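Local atomic coordinates of aminopeptidase C (Lactobacillus rhamnosus, PDB entry 4K7C), a protein that probably acts as a cysteine aminopeptidase of the peptidase C1-like family (papain clan), removing amino acids from the N-terminal ends of peptides. Residues W142-P156 against P245-L257. Sequence-based numbering, arbitrary orientation. Where two conformers were deposited one is given.
Sequences WDMLSALIEKYGIVP and PQTFFKKYVGWNL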
loop_
_atom_site.group_PDB
_atom_site.type_symbol
_atom_site.label_atom_id
_atom_site.label_comp_id
_atom_site.label_asym_id
_atom_site.label_seq_id
_atom_site.Cartn_x
_atom_site.Cartn_y
_atom_site.Cartn_z
ATOM N N TRP A 142 -19.570 33.562 9.925
ATOM C CA TRP A 142 -19.788 33.483 11.367
ATOM C C TRP A 142 -21.257 33.773 11.754
ATOM O O TRP A 142 -21.858 33.002 12.476
ATOM C CB TRP A 142 -18.874 34.472 12.105
ATOM C CG TRP A 142 -19.242 34.520 13.548
ATOM C CD1 TRP A 142 -20.153 35.362 14.146
ATOM C CD2 TRP A 142 -18.802 33.629 14.590
ATOM N NE1 TRP A 142 -20.297 35.049 15.469
ATOM C CE2 TRP A 142 -19.472 34.002 15.777
ATOM C CE3 TRP A 142 -17.892 32.578 14.645
ATOM C CZ2 TRP A 142 -19.249 33.344 17.010
ATOM C CZ3 TRP A 142 -17.645 31.965 15.864
ATOM C CH2 TRP A 142 -18.347 32.324 17.033
ATOM N N ASP A 143 -21.848 34.820 11.197
ATOM C CA ASP A 143 -23.199 35.232 11.618
ATOM C C ASP A 143 -24.241 34.199 11.197
ATOM O O ASP A 143 -25.254 34.029 11.877
ATOM C CB ASP A 143 -23.537 36.596 11.032
ATOM C CG ASP A 143 -22.630 37.735 11.552
ATOM O OD1 ASP A 143 -22.259 37.772 12.749
ATOM O OD2 ASP A 143 -22.268 38.606 10.704
HETATM N N MSE A 144 -23.980 33.516 10.082
HETATM C CA MSE A 144 -24.821 32.372 9.662
HETATM C C MSE A 144 -24.693 31.179 10.567
HETATM O O MSE A 144 -25.660 30.461 10.812
HETATM C CB MSE A 144 -24.417 32.011 8.216
HETATM C CG MSE A 144 -24.875 33.086 7.248
HETATM SE SE MSE A 144 -23.945 32.937 5.505
HETATM C CE MSE A 144 -24.609 31.209 4.860
ATOM N N LEU A 145 -23.521 30.935 11.159
ATOM C CA LEU A 145 -23.425 29.826 12.097
ATOM C C LEU A 145 -24.170 30.214 13.386
ATOM O O LEU A 145 -24.916 29.391 13.967
ATOM C CB LEU A 145 -21.949 29.570 12.379
ATOM C CG LEU A 145 -21.533 28.290 13.112
ATOM C CD1 LEU A 145 -21.708 28.435 14.616
ATOM C CD2 LEU A 145 -22.294 27.115 12.511
ATOM N N SER A 146 -23.949 31.436 13.877
ATOM C CA SER A 146 -24.735 31.916 15.012
ATOM C C SER A 146 -26.219 31.781 14.831
ATOM O O SER A 146 -26.910 31.309 15.755
ATOM C CB SER A 146 -24.390 33.361 15.366
ATOM O OG SER A 146 -23.170 33.309 15.945
ATOM N N ALA A 147 -26.718 32.179 13.669
ATOM C CA ALA A 147 -28.120 32.083 13.383
ATOM C C ALA A 147 -28.611 30.658 13.605
ATOM O O ALA A 147 -29.708 30.437 14.151
ATOM C CB ALA A 147 -28.442 32.499 11.965
ATOM N N LEU A 148 -27.803 29.674 13.158
ATOM C CA LEU A 148 -28.159 28.291 13.331
ATOM C C LEU A 148 -28.185 27.865 14.765
ATOM O O LEU A 148 -29.133 27.203 15.164
ATOM C CB LEU A 148 -27.211 27.344 12.531
ATOM C CG LEU A 148 -27.332 27.512 11.016
ATOM C CD1 LEU A 148 -26.125 26.874 10.342
ATOM C CD2 LEU A 148 -28.612 26.897 10.497
ATOM N N ILE A 149 -27.221 28.324 15.556
ATOM C CA ILE A 149 -27.127 27.927 16.935
ATOM C C ILE A 149 -28.249 28.564 17.757
ATOM O O ILE A 149 -28.787 27.928 18.660
ATOM C CB ILE A 149 -25.725 28.197 17.407
ATOM C CG1 ILE A 149 -24.843 27.075 16.780
ATOM C CG2 ILE A 149 -25.575 28.130 18.931
ATOM C CD1 ILE A 149 -23.476 27.225 17.229
ATOM N N GLU A 150 -28.564 29.825 17.429
ATOM C CA GLU A 150 -29.672 30.521 18.079
ATOM C C GLU A 150 -30.960 29.746 17.866
ATOM O O GLU A 150 -31.742 29.619 18.784
ATOM C CB GLU A 150 -29.801 31.949 17.569
ATOM C CG GLU A 150 -28.644 32.756 18.138
ATOM C CD GLU A 150 -28.594 34.162 17.631
ATOM O OE1 GLU A 150 -28.309 35.024 18.477
ATOM O OE2 GLU A 150 -28.798 34.377 16.417
ATOM N N LYS A 151 -31.185 29.226 16.683
ATOM C CA LYS A 151 -32.478 28.620 16.384
ATOM C C LYS A 151 -32.542 27.129 16.825
ATOM O O LYS A 151 -33.636 26.619 17.216
ATOM C CB LYS A 151 -32.790 28.773 14.918
ATOM C CG LYS A 151 -34.110 28.159 14.514
ATOM C CD LYS A 151 -34.464 28.578 13.095
ATOM C CE LYS A 151 -35.883 28.219 12.812
ATOM N NZ LYS A 151 -36.241 28.738 11.489
ATOM N N TYR A 152 -31.394 26.438 16.740
ATOM C CA TYR A 152 -31.339 24.978 16.876
ATOM C C TYR A 152 -30.486 24.335 17.938
ATOM O O TYR A 152 -30.574 23.112 18.217
ATOM C CB TYR A 152 -30.983 24.361 15.538
ATOM C CG TYR A 152 -31.996 24.601 14.447
ATOM C CD1 TYR A 152 -33.227 23.928 14.457
ATOM C CD2 TYR A 152 -31.714 25.412 13.348
ATOM C CE1 TYR A 152 -34.184 24.113 13.435
ATOM C CE2 TYR A 152 -32.639 25.581 12.302
ATOM C CZ TYR A 152 -33.895 24.985 12.348
ATOM O OH TYR A 152 -34.830 25.144 11.357
ATOM N N GLY A 153 -29.673 25.148 18.546
ATOM C CA GLY A 153 -28.696 24.730 19.538
ATOM C C GLY A 153 -27.601 23.865 18.992
ATOM O O GLY A 153 -27.193 24.080 17.860
ATOM N N ILE A 154 -27.084 22.974 19.795
ATOM C CA ILE A 154 -25.969 22.138 19.378
ATOM C C ILE A 154 -26.022 20.866 20.209
ATOM O O ILE A 154 -26.655 20.798 21.277
ATOM C CB ILE A 154 -24.588 22.906 19.457
ATOM C CG1 ILE A 154 -23.478 22.236 18.579
ATOM C CG2 ILE A 154 -24.091 23.102 20.894
ATOM C CD1 ILE A 154 -23.853 21.998 17.118
ATOM N N VAL A 155 -25.335 19.850 19.724
ATOM C CA VAL A 155 -25.186 18.575 20.392
ATOM C C VAL A 155 -23.724 18.054 20.358
ATOM O O VAL A 155 -22.953 18.425 19.451
ATOM C CB VAL A 155 -26.154 17.506 19.826
ATOM C CG1 VAL A 155 -27.587 17.998 19.882
ATOM C CG2 VAL A 155 -25.785 17.047 18.420
ATOM N N PRO A 156 -23.371 17.199 21.314
ATOM C CA PRO A 156 -22.123 16.443 21.204
ATOM C C PRO A 156 -22.053 15.697 19.879
ATOM O O PRO A 156 -23.010 15.194 19.346
ATOM C CB PRO A 156 -22.233 15.448 22.338
ATOM C CG PRO A 156 -23.113 16.114 23.342
ATOM C CD PRO A 156 -24.175 16.675 22.455
ATOM N N PRO A 245 -30.993 20.082 22.283
ATOM C CA PRO A 245 -29.863 20.828 21.672
ATOM C C PRO A 245 -29.764 22.235 22.246
ATOM O O PRO A 245 -28.677 22.776 22.479
ATOM C CB PRO A 245 -30.202 20.778 20.169
ATOM C CG PRO A 245 -30.860 19.414 20.025
ATOM C CD PRO A 245 -31.780 19.383 21.253
ATOM N N GLN A 246 -30.910 22.834 22.533
ATOM C CA GLN A 246 -30.906 24.172 23.121
ATOM C C GLN A 246 -30.534 24.240 24.582
ATOM O O GLN A 246 -29.737 25.079 24.926
ATOM C CB GLN A 246 -32.188 24.921 22.764
ATOM C CG GLN A 246 -32.348 24.949 21.240
ATOM C CD GLN A 246 -33.420 25.877 20.771
ATOM O OE1 GLN A 246 -34.546 25.463 20.433
ATOM N NE2 GLN A 246 -33.108 27.161 20.795
ATOM N N THR A 247 -31.023 23.324 25.435
ATOM C CA THR A 247 -30.527 23.312 26.799
ATOM C C THR A 247 -29.033 22.904 26.942
ATOM O O THR A 247 -28.320 23.392 27.774
ATOM C CB THR A 247 -31.432 22.500 27.768
ATOM O OG1 THR A 247 -31.498 21.156 27.344
ATOM C CG2 THR A 247 -32.794 23.106 27.772
ATOM N N PHE A 248 -28.591 21.989 26.094
ATOM C CA PHE A 248 -27.164 21.630 26.024
ATOM C C PHE A 248 -26.348 22.879 25.689
ATOM O O PHE A 248 -25.386 23.207 26.380
ATOM C CB PHE A 248 -26.962 20.521 24.980
ATOM C CG PHE A 248 -25.541 20.123 24.857
ATOM C CD1 PHE A 248 -24.980 19.237 25.768
ATOM C CD2 PHE A 248 -24.697 20.784 23.946
ATOM C CE1 PHE A 248 -23.614 18.946 25.714
ATOM C CE2 PHE A 248 -23.342 20.479 23.930
ATOM C CZ PHE A 248 -22.807 19.564 24.815
ATOM N N PHE A 249 -26.725 23.603 24.651
ATOM C CA PHE A 249 -26.011 24.824 24.354
ATOM C C PHE A 249 -25.965 25.775 25.549
ATOM O O PHE A 249 -24.892 26.296 25.916
ATOM C CB PHE A 249 -26.535 25.545 23.131
ATOM C CG PHE A 249 -25.748 26.815 22.810
ATOM C CD1 PHE A 249 -24.549 26.754 22.125
ATOM C CD2 PHE A 249 -26.200 28.070 23.271
ATOM C CE1 PHE A 249 -23.803 27.900 21.933
ATOM C CE2 PHE A 249 -25.488 29.235 23.001
ATOM C CZ PHE A 249 -24.289 29.151 22.375
ATOM N N LYS A 250 -27.135 26.058 26.121
ATOM C CA LYS A 250 -27.226 27.007 27.238
ATOM C C LYS A 250 -26.357 26.576 28.425
ATOM O O LYS A 250 -25.702 27.387 29.018
ATOM C CB LYS A 250 -28.711 27.237 27.622
ATOM C CG LYS A 250 -29.538 27.918 26.515
ATOM C CD LYS A 250 -31.019 28.158 26.912
ATOM C CE LYS A 250 -31.543 29.468 26.323
ATOM N NZ LYS A 250 -32.132 29.131 25.023
ATOM N N LYS A 251 -26.305 25.283 28.742
ATOM C CA LYS A 251 -25.572 24.794 29.915
ATOM C C LYS A 251 -24.076 24.610 29.721
ATOM O O LYS A 251 -23.293 25.050 30.578
ATOM C CB LYS A 251 -26.203 23.509 30.435
ATOM C CG LYS A 251 -25.492 22.864 31.609
ATOM C CD LYS A 251 -26.310 21.765 32.249
ATOM C CE LYS A 251 -25.507 20.990 33.299
ATOM N NZ LYS A 251 -26.346 19.870 33.812
ATOM N N TYR A 252 -23.692 24.062 28.574
ATOM C CA TYR A 252 -22.298 23.686 28.339
ATOM C C TYR A 252 -21.487 24.761 27.638
ATOM O O TYR A 252 -20.282 24.846 27.867
ATOM C CB TYR A 252 -22.215 22.260 27.666
ATOM C CG TYR A 252 -22.606 21.193 28.558
ATOM C CD1 TYR A 252 -21.648 20.577 29.409
ATOM C CD2 TYR A 252 -23.944 20.754 28.634
ATOM C CE1 TYR A 252 -22.048 19.568 30.294
ATOM C CE2 TYR A 252 -24.349 19.734 29.523
ATOM C CZ TYR A 252 -23.391 19.167 30.361
ATOM O OH TYR A 252 -23.743 18.162 31.280
ATOM N N VAL A 253 -22.157 25.629 26.873
ATOM C CA VAL A 253 -21.472 26.732 26.230
ATOM C C VAL A 253 -21.855 28.043 26.902
ATOM O O VAL A 253 -20.985 28.767 27.400
ATOM C CB VAL A 253 -21.752 26.761 24.695
ATOM C CG1 VAL A 253 -20.901 27.846 24.014
ATOM C CG2 VAL A 253 -21.316 25.450 24.051
ATOM N N GLY A 254 -23.129 28.408 26.874
ATOM C CA GLY A 254 -23.574 29.512 27.716
ATOM C C GLY A 254 -23.297 30.916 27.191
ATOM O O GLY A 254 -23.473 31.896 27.936
ATOM N N TRP A 255 -22.946 31.049 25.895
ATOM C CA TRP A 255 -22.699 32.343 25.290
ATOM C C TRP A 255 -23.978 33.073 24.918
ATOM O O TRP A 255 -24.998 32.460 24.723
ATOM C CB TRP A 255 -21.868 32.160 24.015
ATOM C CG TRP A 255 -20.581 31.549 24.196
ATOM C CD1 TRP A 255 -20.009 31.166 25.335
ATOM C CD2 TRP A 255 -19.637 31.231 23.145
ATOM N NE1 TRP A 255 -18.761 30.638 25.100
ATOM C CE2 TRP A 255 -18.526 30.659 23.750
ATOM C CE3 TRP A 255 -19.652 31.395 21.772
ATOM C CZ2 TRP A 255 -17.396 30.212 23.010
ATOM C CZ3 TRP A 255 -18.527 30.958 21.029
ATOM C CH2 TRP A 255 -17.419 30.396 21.676
ATOM N N ASN A 256 -23.869 34.403 24.926
ATOM C CA ASN A 256 -24.826 35.271 24.308
ATOM C C ASN A 256 -24.179 35.643 23.004
ATOM O O ASN A 256 -23.176 36.404 22.977
ATOM C CB ASN A 256 -25.116 36.483 25.173
ATOM C CG ASN A 256 -26.042 37.436 24.500
ATOM O OD1 ASN A 256 -26.507 37.229 23.377
ATOM N ND2 ASN A 256 -26.325 38.515 25.182
ATOM N N LEU A 257 -24.811 35.135 21.951
ATOM C CA LEU A 257 -24.302 35.219 20.599
ATOM C C LEU A 257 -24.332 36.654 20.096
ATOM O O LEU A 257 -23.546 37.018 19.203
ATOM C CB LEU A 257 -24.988 34.237 19.667
ATOM C CG LEU A 257 -24.573 32.783 19.989
ATOM C CD1 LEU A 257 -25.461 31.836 19.213
ATOM C CD2 LEU A 257 -23.102 32.445 19.782
HETATM O O HOH W 1 -22.721 35.854 16.835
HETATM O O HOH W 2 -34.836 29.017 20.147
#
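F248 and F249 both swing their rings anti to the backbone N (chi1 180° and -179°), which carries them off helix 245-253 toward I149, I154 and P156. The F249 ring takes the CG2 methyl of I149 over one face, 3.7 Å from its centroid, while CG2 of I154 meets its edge; a beta-branched residue suits both places because its methyl lies close to the backbone. CD of P156 sits over the centre of the F248 ring, in a CH-pi contact 4.0 Å from the centroid, and Y252 CB lies on the opposite face. Were F248 an alanine, the P156 ring would probably lose its aromatic partner and a gap would open beside I154 and F226.

Just past helix 142-152, G153 takes a positive phi, which favours glycine, and a CB there would clash with P245 O and Q246 N. The next amide, I154 N, bonds to P245 O at 3.1 Å from above the carbonyl plane; F249 N reaches the same oxygen from the opposite face, within its helix. Beyond helix 245-253, L257 lays CD1 against E150 CG, 3.5 Å away, while the E150 carboxylate is held by R289. A water accepts from W142 NE1, bonds to S146 OG and donates to L257 O.

The axes of helices 142-152 and 245-253 approach to 9.3 Å, with their N-to-C directions 112° apart; the glycine turn and two phenylalanines packed on isoleucines and a proline join the C-terminal turn of the first to the second, beside helices 70-87 and 96-117, consistent with the papain-like fold of C1-like peptidases.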